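Local structure of glucose-6-phosphate isomerase (Chlamydia trachomatis D/UW-3/CX, 6OTU) at residues His29-Thr34 against Glu41-Lys46; Asp190-Val195 against Glu222-Gln227; Val241-Gln246 against Ser274-Val279; Gln390-Gly395 against Val399-Ile404. The protein catalyses the reversible isomerization of glucose 6-phosphate to fructose 6-phosphate. All coordinates share one frame; numbering follows the deposited sequence.

Contact 1 (His29-Thr34 against Glu41-Lys46)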
# COMPACT_ATOMS: atom_id res chain seq x y z
N HIS A 29 3.47 14.53 -28.91
CA HIS A 29 4.12 15.74 -28.40
C HIS A 29 3.22 16.39 -27.37
O HIS A 29 2.61 17.44 -27.61
CB HIS A 29 4.44 16.70 -29.54
CG HIS A 29 5.01 16.02 -30.74
ND1 HIS A 29 4.29 15.84 -31.90
CD2 HIS A 29 6.22 15.45 -30.95
CE1 HIS A 29 5.04 15.19 -32.78
NE2 HIS A 29 6.22 14.95 -32.23
N PRO A 30 3.09 15.77 -26.19
CA PRO A 30 2.31 16.39 -25.11
C PRO A 30 2.93 17.70 -24.65
O PRO A 30 4.13 17.94 -24.80
CB PRO A 30 2.33 15.32 -24.01
CG PRO A 30 3.56 14.51 -24.30
CD PRO A 30 3.68 14.48 -25.79
N ILE A 31 2.09 18.57 -24.08
CA ILE A 31 2.58 19.87 -23.63
C ILE A 31 3.74 19.67 -22.66
O ILE A 31 3.79 18.69 -21.90
CB ILE A 31 1.43 20.71 -23.02
CG1 ILE A 31 1.90 22.16 -22.80
CG2 ILE A 31 0.89 20.12 -21.72
CD1 ILE A 31 0.82 23.09 -22.23
N ASP A 32 4.71 20.58 -22.74
CA ASP A 32 5.90 20.54 -21.88
C ASP A 32 5.63 21.39 -20.65
O ASP A 32 5.71 22.63 -20.69
CB ASP A 32 7.12 21.03 -22.66
CG ASP A 32 8.38 21.13 -21.80
OD1 ASP A 32 8.43 20.55 -20.69
OD2 ASP A 32 9.35 21.78 -22.25
N LEU A 33 5.31 20.73 -19.53
CA LEU A 33 5.03 21.48 -18.31
C LEU A 33 6.27 22.15 -17.73
O LEU A 33 6.12 22.96 -16.81
CB LEU A 33 4.38 20.57 -17.26
CG LEU A 33 3.07 19.91 -17.69
CD1 LEU A 33 2.64 18.76 -16.76
CD2 LEU A 33 1.95 20.95 -17.85
N THR A 34 7.47 21.84 -18.22
CA THR A 34 8.68 22.49 -17.72
C THR A 34 9.04 23.76 -18.48
O THR A 34 9.95 24.47 -18.06
CB THR A 34 9.89 21.56 -17.77
OG1 THR A 34 10.31 21.42 -19.14
CG2 THR A 34 9.62 20.19 -17.15
N GLU A 41 -1.42 31.82 -14.84
CA GLU A 41 -2.68 32.02 -14.13
C GLU A 41 -3.86 31.60 -14.99
O GLU A 41 -4.78 30.93 -14.51
CB GLU A 41 -2.82 33.48 -13.70
CG GLU A 41 -3.67 33.62 -12.44
CD GLU A 41 -4.45 34.91 -12.36
OE1 GLU A 41 -3.83 35.99 -12.52
OE2 GLU A 41 -5.68 34.82 -12.15
N GLU A 42 -3.85 31.96 -16.28
CA GLU A 42 -4.86 31.48 -17.22
C GLU A 42 -4.99 29.96 -17.17
O GLU A 42 -6.10 29.43 -17.05
CB GLU A 42 -4.55 31.95 -18.64
N ARG A 43 -3.87 29.24 -17.28
CA ARG A 43 -3.98 27.78 -17.31
C ARG A 43 -4.45 27.22 -15.98
O ARG A 43 -5.20 26.24 -15.94
CB ARG A 43 -2.65 27.16 -17.71
CG ARG A 43 -2.70 25.65 -17.75
CD ARG A 43 -1.35 25.06 -18.05
NE ARG A 43 -1.38 23.62 -17.88
CZ ARG A 43 -1.85 22.77 -18.80
NH1 ARG A 43 -2.33 23.23 -19.95
NH2 ARG A 43 -1.83 21.45 -18.57
N ILE A 44 -4.04 27.84 -14.87
CA ILE A 44 -4.46 27.37 -13.56
C ILE A 44 -5.95 27.60 -13.35
O ILE A 44 -6.65 26.76 -12.77
CB ILE A 44 -3.61 28.03 -12.46
CG1 ILE A 44 -2.20 27.44 -12.50
CG2 ILE A 44 -4.25 27.86 -11.09
CD1 ILE A 44 -1.26 28.05 -11.49
N GLN A 45 -6.47 28.73 -13.84
CA GLN A 45 -7.91 28.97 -13.78
C GLN A 45 -8.67 28.04 -14.74
O GLN A 45 -9.62 27.37 -14.33
CB GLN A 45 -8.23 30.43 -14.08
CG GLN A 45 -7.70 31.41 -13.04
CD GLN A 45 -8.47 31.38 -11.72
OE1 GLN A 45 -9.70 31.29 -11.71
NE2 GLN A 45 -7.74 31.44 -10.61
N LYS A 46 -8.24 27.98 -16.01
CA LYS A 46 -8.98 27.22 -17.01
C LYS A 46 -9.09 25.74 -16.65
O LYS A 46 -10.18 25.17 -16.65
CB LYS A 46 -8.34 27.39 -18.39
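Between Ile31 and Leu33, which both rest on Arg43, the carboxylate oxygen OD1 of Asp32 is gripped by three groups. Thr34 OG1 donates to Asp32 OD1 at 2.6 Å, arriving on the syn side close to the carboxylate plane. Thr34 N reaches Asp32 OD1 at 2.9 Å from well above that plane, closing an Asx turn, and Asn453 ND2 supplies the third bond. An aspartate suits this bend because its short carboxylate can accept from the backbone N two residues on.

On either side of Asp32 in sequence, Ile31 and Leu33 offer apolar tips to helix 41-46. Arg43 extends straight out, CG anti to the backbone N (chi1 179°) and the chain stretched to NE, so the guanidinium spans the gap. Ile31 CD1 sits over one face of that group, 3.9 Å from Arg43 NH1. Leu33 CD2 approaches the guanidinium obliquely, 3.9 Å from Arg43 NH2; the two side chains cross at about a right angle.

The polar partners of Arg43 include the main-chain carbonyls Ala59 O for NE and Val63 O for NH2. Arg43 thus ties helix to loops while one flat face serves as apolar surface, and these carbonyl oxygens probably help stabilise its positive charge.

Contact 2 (Asp190-Val195 against Glu222-Gln227)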
# COMPACT_ATOMS: atom_id res chain seq x y z
N ASP A 190 -3.82 -15.58 13.03
CA ASP A 190 -3.22 -14.54 13.84
C ASP A 190 -4.05 -13.26 13.78
O ASP A 190 -4.08 -12.50 14.75
CB ASP A 190 -1.78 -14.29 13.39
CG ASP A 190 -0.82 -15.34 13.94
OD1 ASP A 190 -1.16 -16.00 14.94
OD2 ASP A 190 0.28 -15.51 13.36
N ASN A 191 -4.76 -13.05 12.67
CA ASN A 191 -5.70 -11.93 12.57
C ASN A 191 -6.79 -12.04 13.63
O ASN A 191 -7.05 -11.08 14.37
CB ASN A 191 -6.29 -11.87 11.16
CG ASN A 191 -7.02 -10.55 10.87
OD1 ASN A 191 -7.54 -10.36 9.77
ND2 ASN A 191 -7.07 -9.65 11.86
N ALA A 192 -7.44 -13.21 13.73
CA ALA A 192 -8.46 -13.38 14.76
C ALA A 192 -7.86 -13.29 16.15
O ALA A 192 -8.46 -12.69 17.05
CB ALA A 192 -9.18 -14.72 14.58
N ALA A 193 -6.68 -13.86 16.34
CA ALA A 193 -6.08 -13.87 17.67
C ALA A 193 -5.76 -12.46 18.15
O ALA A 193 -6.02 -12.12 19.32
CB ALA A 193 -4.84 -14.75 17.66
N GLU A 194 -5.20 -11.60 17.28
CA GLU A 194 -4.88 -10.24 17.71
C GLU A 194 -6.14 -9.51 18.17
O GLU A 194 -6.09 -8.72 19.12
CB GLU A 194 -4.16 -9.45 16.61
CG GLU A 194 -5.03 -9.08 15.39
CD GLU A 194 -4.30 -8.29 14.29
OE1 GLU A 194 -3.15 -7.83 14.52
OE2 GLU A 194 -4.89 -8.16 13.19
N VAL A 195 -7.28 -9.77 17.53
CA VAL A 195 -8.50 -9.08 17.91
C VAL A 195 -9.06 -9.65 19.20
O VAL A 195 -9.44 -8.91 20.12
CB VAL A 195 -9.51 -9.13 16.76
CG1 VAL A 195 -10.88 -8.62 17.22
CG2 VAL A 195 -8.95 -8.32 15.59
N GLU A 222 -15.75 -16.74 11.63
CA GLU A 222 -16.96 -16.81 12.44
C GLU A 222 -16.93 -18.02 13.37
O GLU A 222 -17.26 -17.90 14.56
CB GLU A 222 -18.22 -16.86 11.56
CG GLU A 222 -19.49 -17.17 12.37
CD GLU A 222 -20.78 -17.21 11.55
OE1 GLU A 222 -20.75 -17.18 10.30
OE2 GLU A 222 -21.86 -17.27 12.18
N GLU A 223 -16.52 -19.18 12.86
CA GLU A 223 -16.44 -20.37 13.70
C GLU A 223 -15.42 -20.17 14.82
O GLU A 223 -15.69 -20.55 15.97
CB GLU A 223 -16.11 -21.60 12.85
CG GLU A 223 -16.01 -22.90 13.64
CD GLU A 223 -17.30 -23.26 14.37
OE1 GLU A 223 -18.38 -22.82 13.93
OE2 GLU A 223 -17.21 -23.99 15.39
N LEU A 224 -14.28 -19.53 14.53
CA LEU A 224 -13.31 -19.22 15.57
C LEU A 224 -13.92 -18.34 16.66
O LEU A 224 -13.61 -18.51 17.85
CB LEU A 224 -12.09 -18.52 14.98
CG LEU A 224 -10.86 -19.37 14.68
CD1 LEU A 224 -9.75 -18.48 14.17
CD2 LEU A 224 -10.40 -20.15 15.90
N PHE A 225 -14.76 -17.39 16.29
CA PHE A 225 -15.34 -16.51 17.30
C PHE A 225 -16.46 -17.20 18.06
O PHE A 225 -16.58 -17.02 19.28
CB PHE A 225 -15.84 -15.22 16.64
CG PHE A 225 -14.80 -14.13 16.59
CD1 PHE A 225 -13.69 -14.24 15.75
CD2 PHE A 225 -14.91 -13.00 17.40
CE1 PHE A 225 -12.72 -13.23 15.71
CE2 PHE A 225 -13.94 -12.00 17.36
CZ PHE A 225 -12.84 -12.12 16.51
N ARG A 226 -17.27 -18.02 17.36
CA ARG A 226 -18.32 -18.78 18.03
C ARG A 226 -17.74 -19.65 19.12
O ARG A 226 -18.31 -19.75 20.21
CB ARG A 226 -19.10 -19.65 17.03
CG ARG A 226 -19.89 -18.87 15.99
CD ARG A 226 -21.33 -19.35 15.84
NE ARG A 226 -22.08 -18.47 14.94
CZ ARG A 226 -23.30 -18.01 15.17
NH1 ARG A 226 -23.95 -18.34 16.28
NH2 ARG A 226 -23.89 -17.21 14.27
N GLN A 227 -16.58 -20.29 18.86
CA GLN A 227 -15.94 -21.13 19.86
C GLN A 227 -15.46 -20.32 21.05
O GLN A 227 -15.55 -20.77 22.20
CB GLN A 227 -14.79 -21.91 19.25
CG GLN A 227 -15.17 -22.66 17.99
CD GLN A 227 -14.68 -24.08 17.95
OE1 GLN A 227 -13.81 -24.43 17.15
NE2 GLN A 227 -15.23 -24.92 18.82
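This is a buried helix-helix contact, where helices 189-196 and 216-231 lie beside each other on one face of the parallel five-stranded sheet. The axes of segments 190-195 and 222-227 approach to 10.7 Å and cross at -37°, running in broadly the same direction, with the CA atoms of Ala192 and Leu224 nearest.

Ala192 offers only a methyl, and bulkier side chains close over it: Leu224 CD1 lies 3.8 Å from Ala192 CB, and Phe225 CE1 4.0 Å from the same methyl. The CB of Phe225 does not point at helix 190-195, but the end of its ring comes nearer. Val195 CG1, anti to the backbone N (chi1 170°), meets the ring at its edge, 4.1 Å from Phe225 CZ. The ring also touches Val153, Ile155, Val184 and Val206 of three strands, so an aromatic here fills the groove between helices and sheet.

Polar groups stay off the interface. Arg226, one turn on from Glu222, grips its OE2 side-on with NE and NH2, and Asp190 reaches the backbone of Gln410 and Arg411 of the second subunit. Strand 180-184, helix 189-196 and strand 204-209 form a beta-alpha-beta crossover, consistent with the Rossmann-like alpha/beta sandwich of the SIS clan.

Contact 3 (Val241-Gln246 against Ser274-Val279)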
# COMPACT_ATOMS: atom_id res chain seq x y z
N VAL A 241 -24.43 -10.89 14.26
CA VAL A 241 -25.28 -10.27 13.26
C VAL A 241 -24.75 -10.68 11.89
O VAL A 241 -23.53 -10.75 11.70
CB VAL A 241 -25.31 -8.73 13.42
CG1 VAL A 241 -25.71 -8.03 12.12
CG2 VAL A 241 -26.24 -8.34 14.56
N ALA A 242 -25.65 -10.98 10.96
CA ALA A 242 -25.24 -11.30 9.60
C ALA A 242 -25.63 -10.19 8.62
O ALA A 242 -26.66 -9.52 8.78
CB ALA A 242 -25.81 -12.64 9.13
N VAL A 243 -24.77 -9.99 7.63
CA VAL A 243 -25.02 -9.13 6.49
C VAL A 243 -24.69 -9.98 5.27
O VAL A 243 -23.53 -10.36 5.08
CB VAL A 243 -24.17 -7.84 6.52
CG1 VAL A 243 -24.46 -6.95 5.32
CG2 VAL A 243 -24.43 -7.08 7.81
N THR A 244 -25.70 -10.30 4.47
CA THR A 244 -25.52 -11.23 3.36
C THR A 244 -26.58 -10.98 2.30
O THR A 244 -27.57 -10.28 2.53
CB THR A 244 -25.59 -12.70 3.83
OG1 THR A 244 -25.33 -13.54 2.71
CG2 THR A 244 -26.97 -13.05 4.36
N SER A 245 -26.36 -11.58 1.13
CA SER A 245 -27.34 -11.57 0.05
C SER A 245 -28.64 -12.23 0.49
O SER A 245 -28.65 -13.18 1.27
CB SER A 245 -26.78 -12.30 -1.17
OG SER A 245 -27.31 -11.76 -2.36
N GLN A 246 -29.76 -11.71 -0.01
CA GLN A 246 -31.05 -12.30 0.34
C GLN A 246 -31.15 -13.72 -0.20
O GLN A 246 -30.76 -14.00 -1.34
CB GLN A 246 -32.19 -11.44 -0.21
CG GLN A 246 -33.54 -11.74 0.44
CD GLN A 246 -34.41 -10.51 0.55
OE1 GLN A 246 -34.29 -9.58 -0.25
NE2 GLN A 246 -35.29 -10.49 1.55
N SER A 274 -24.10 0.04 1.07
CA SER A 274 -25.16 -0.88 1.44
C SER A 274 -25.02 -1.20 2.93
O SER A 274 -24.25 -0.56 3.66
CB SER A 274 -25.11 -2.14 0.58
OG SER A 274 -24.01 -2.96 0.92
N MET A 275 -25.75 -2.21 3.41
CA MET A 275 -25.59 -2.61 4.80
C MET A 275 -24.20 -3.19 5.10
O MET A 275 -23.86 -3.35 6.28
CB MET A 275 -26.67 -3.61 5.17
CG MET A 275 -28.10 -3.06 5.05
SD MET A 275 -28.39 -1.52 5.96
CE MET A 275 -27.89 -2.03 7.58
N VAL A 276 -23.41 -3.52 4.07
CA VAL A 276 -22.02 -3.93 4.27
C VAL A 276 -21.25 -2.87 5.06
O VAL A 276 -20.49 -3.19 5.99
CB VAL A 276 -21.35 -4.23 2.92
CG1 VAL A 276 -19.83 -4.45 3.10
CG2 VAL A 276 -22.00 -5.42 2.26
N GLY A 277 -21.43 -1.60 4.69
CA GLY A 277 -20.90 -0.50 5.47
C GLY A 277 -21.87 0.05 6.50
O GLY A 277 -21.46 0.63 7.51
N GLY A 278 -23.17 -0.14 6.27
CA GLY A 278 -24.16 0.53 7.11
C GLY A 278 -24.11 0.11 8.57
O GLY A 278 -24.25 0.95 9.46
N VAL A 279 -23.91 -1.18 8.82
CA VAL A 279 -23.91 -1.68 10.20
C VAL A 279 -22.72 -1.12 10.97
O VAL A 279 -22.88 -0.51 12.04
CB VAL A 279 -23.92 -3.22 10.23
CG1 VAL A 279 -23.74 -3.70 11.64
CG2 VAL A 279 -25.22 -3.75 9.64
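Strand 241-245 and helix 275-279 run nearly antiparallel, at 162°, with 8.8 Å between their axes and the CA atoms of Val243 and Val276 nearest. Val243 carries the contact with both branches. Its CG1, anti to the backbone N, presses on the peptide that joins Met275 to Val276, 3.8 Å from Met275 C, and also touches Met275 CB at 4.0 Å. The other branch meets the next turn, Val243 CG2 lying 3.9 Å from Val279 CG2, with the two valines alongside one another and pointing opposite ways. Of the Met275 side chain, CB alone touches Val243, since bends at chi2 and chi3 lead the rest away toward Leu138 and Glu134.

Strand 240-245 belongs to the parallel sheet of the alpha/beta sandwich, and this helix packs on one of its faces; compact beta-branched valines suit so close an approach.

The helix opens with Ser274 as N-cap, whose OG accepts from Val276 N at 3.3 Å, fairly straight (161°), and also bonds Ser271 O. Thr244, whose CB points away from the helix, has OG1 within hydrogen-bonding distance of Ser210 O and Lys211 O, which would have to share its single proton; both residues line the glucose-6-phosphate pocket.

Contact 4 (Gln390-Gly395 against Val399-Ile404)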
# COMPACT_ATOMS: atom_id res chain seq x y z
N GLN A 390 11.17 10.05 -3.77
CA GLN A 390 12.48 10.01 -4.41
C GLN A 390 12.40 9.51 -5.85
O GLN A 390 12.99 10.10 -6.76
CB GLN A 390 13.44 9.13 -3.62
CG GLN A 390 14.74 8.83 -4.36
CD GLN A 390 15.52 10.10 -4.70
OE1 GLN A 390 15.67 10.98 -3.86
NE2 GLN A 390 16.01 10.20 -5.93
N SER A 391 11.65 8.41 -6.08
CA SER A 391 11.57 7.84 -7.42
C SER A 391 10.67 8.65 -8.36
O SER A 391 10.93 8.72 -9.57
CB SER A 391 11.07 6.39 -7.34
OG SER A 391 11.21 5.76 -8.60
N LEU A 392 9.61 9.27 -7.83
CA LEU A 392 8.80 10.14 -8.68
C LEU A 392 9.62 11.31 -9.20
O LEU A 392 9.53 11.67 -10.38
CB LEU A 392 7.57 10.62 -7.91
CG LEU A 392 6.31 9.73 -7.92
CD1 LEU A 392 6.55 8.34 -7.42
CD2 LEU A 392 5.19 10.35 -7.09
N HIS A 393 10.49 11.89 -8.35
CA HIS A 393 11.28 13.07 -8.72
C HIS A 393 12.50 12.72 -9.58
O HIS A 393 12.91 13.54 -10.41
CB HIS A 393 11.75 13.84 -7.47
CG HIS A 393 10.68 14.68 -6.84
ND1 HIS A 393 10.09 15.74 -7.49
CD2 HIS A 393 10.10 14.62 -5.61
CE1 HIS A 393 9.17 16.28 -6.70
NE2 HIS A 393 9.16 15.62 -5.56
N GLN A 394 13.09 11.52 -9.41
CA GLN A 394 14.40 11.25 -9.99
C GLN A 394 14.59 9.82 -10.49
O GLN A 394 15.68 9.51 -10.99
CB GLN A 394 15.53 11.57 -8.98
CG GLN A 394 15.82 13.05 -8.79
CD GLN A 394 17.13 13.28 -8.07
OE1 GLN A 394 17.47 12.54 -7.15
NE2 GLN A 394 17.88 14.30 -8.50
N GLY A 395 13.60 8.95 -10.37
CA GLY A 395 13.68 7.63 -10.96
C GLY A 395 13.48 7.68 -12.46
O GLY A 395 13.26 8.72 -13.06
N VAL A 399 5.36 8.29 -12.99
CA VAL A 399 4.20 7.83 -12.23
C VAL A 399 3.22 8.99 -12.11
O VAL A 399 3.50 9.97 -11.40
CB VAL A 399 4.60 7.32 -10.83
CG1 VAL A 399 3.35 6.90 -10.07
CG2 VAL A 399 5.60 6.17 -10.94
N PRO A 400 2.08 8.94 -12.79
CA PRO A 400 1.03 9.95 -12.59
C PRO A 400 0.44 9.89 -11.18
O PRO A 400 0.22 8.80 -10.63
CB PRO A 400 -0.03 9.59 -13.64
CG PRO A 400 0.68 8.62 -14.60
CD PRO A 400 1.75 7.94 -13.83
N VAL A 401 0.18 11.06 -10.59
CA VAL A 401 -0.26 11.15 -9.20
C VAL A 401 -1.64 11.79 -9.14
O VAL A 401 -1.93 12.76 -9.86
CB VAL A 401 0.74 11.95 -8.33
CG1 VAL A 401 0.09 12.40 -7.01
CG2 VAL A 401 1.95 11.13 -8.03
N GLU A 402 -2.48 11.27 -8.26
CA GLU A 402 -3.74 11.88 -7.85
C GLU A 402 -3.58 12.33 -6.40
O GLU A 402 -3.62 11.51 -5.48
CB GLU A 402 -4.90 10.89 -8.02
CG GLU A 402 -5.13 10.46 -9.48
CD GLU A 402 -6.25 9.42 -9.63
OE1 GLU A 402 -6.52 8.66 -8.69
OE2 GLU A 402 -6.86 9.39 -10.72
N PHE A 403 -3.41 13.64 -6.20
CA PHE A 403 -3.32 14.19 -4.85
C PHE A 403 -4.71 14.41 -4.29
O PHE A 403 -5.60 14.92 -4.98
CB PHE A 403 -2.59 15.55 -4.85
CG PHE A 403 -1.12 15.45 -5.08
CD1 PHE A 403 -0.29 14.89 -4.12
CD2 PHE A 403 -0.56 15.89 -6.27
CE1 PHE A 403 1.09 14.78 -4.33
CE2 PHE A 403 0.82 15.80 -6.49
CZ PHE A 403 1.64 15.24 -5.51
N ILE A 404 -4.89 14.07 -3.01
CA ILE A 404 -6.14 14.37 -2.32
C ILE A 404 -5.82 15.16 -1.06
O ILE A 404 -5.02 14.71 -0.24
CB ILE A 404 -6.93 13.10 -1.98
CG1 ILE A 404 -7.05 12.21 -3.21
CG2 ILE A 404 -8.29 13.48 -1.39
CD1 ILE A 404 -8.02 11.04 -3.07
O HOH W 1 6.85 10.59 -11.90
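Leu392 meets Val401 tightly and Val399 more loosely, and a water fills in where the two backbones stand apart. At the tight end, Leu392 CD2 presses against Val401 CG2 at 3.5 Å, closer than carbon atoms usually come, with the two side chains crossing at about a right angle. Val401 has little room to yield, because its other methyl, CG1, sits over the centre of the Phe403 ring, 3.4 Å above the plane. The valine is thus caught between leucine and phenylalanine, a place for a short branched chain that fills space on two sides. The second leucine branch, CD1, turns to Val399 and stops 4.1 Å from its CB.

On the looser side the link is polar. A water accepts from Val399 N at 2.9 Å and donates to Leu392 O at a longer 3.3 Å, bridging a helix carbonyl and a loop amide that do not meet directly.

Away from the strand, Gln390 NE2 donates to Gln394 OE1 at 3.0 Å, in the carbonyl plane and on a lone pair. Gln390 also bonds Gly358 and Gly496 of the second subunit, so this flank of the helix faces the dimer partner. Strand 401-406 runs between strands 332-337 and 456-461 of the mixed sheet, while Leu437 of helix 422-439 packs against Leu392 and Leu430 of the same helix touches Phe403.

How the contacts relate
Contacts 2 and 3 belong to the parallel sheet and contact 4 to the mixed sheet; contact 1 is a loop-helix contact near the N-terminus. Helix 216-231 of contact 2 leads into strand 240-245 of contact 3; the centres of these two contacts are 20 Å apart and their nearest atoms about 6 Å. Contacts 1 and 4, with centres 18 Å apart, lie across the chain's centre from contact 3. Contacts 1 and 2 are the most distant, 54 Å between centres, yet both, like contact 4, touch the second subunit. Contact 3 is nearest the substrate: the side chain of Val276 is about 7 Å from a bound glucose-6-phosphate and about 12 Å from that of Glu355, the probable proton donor.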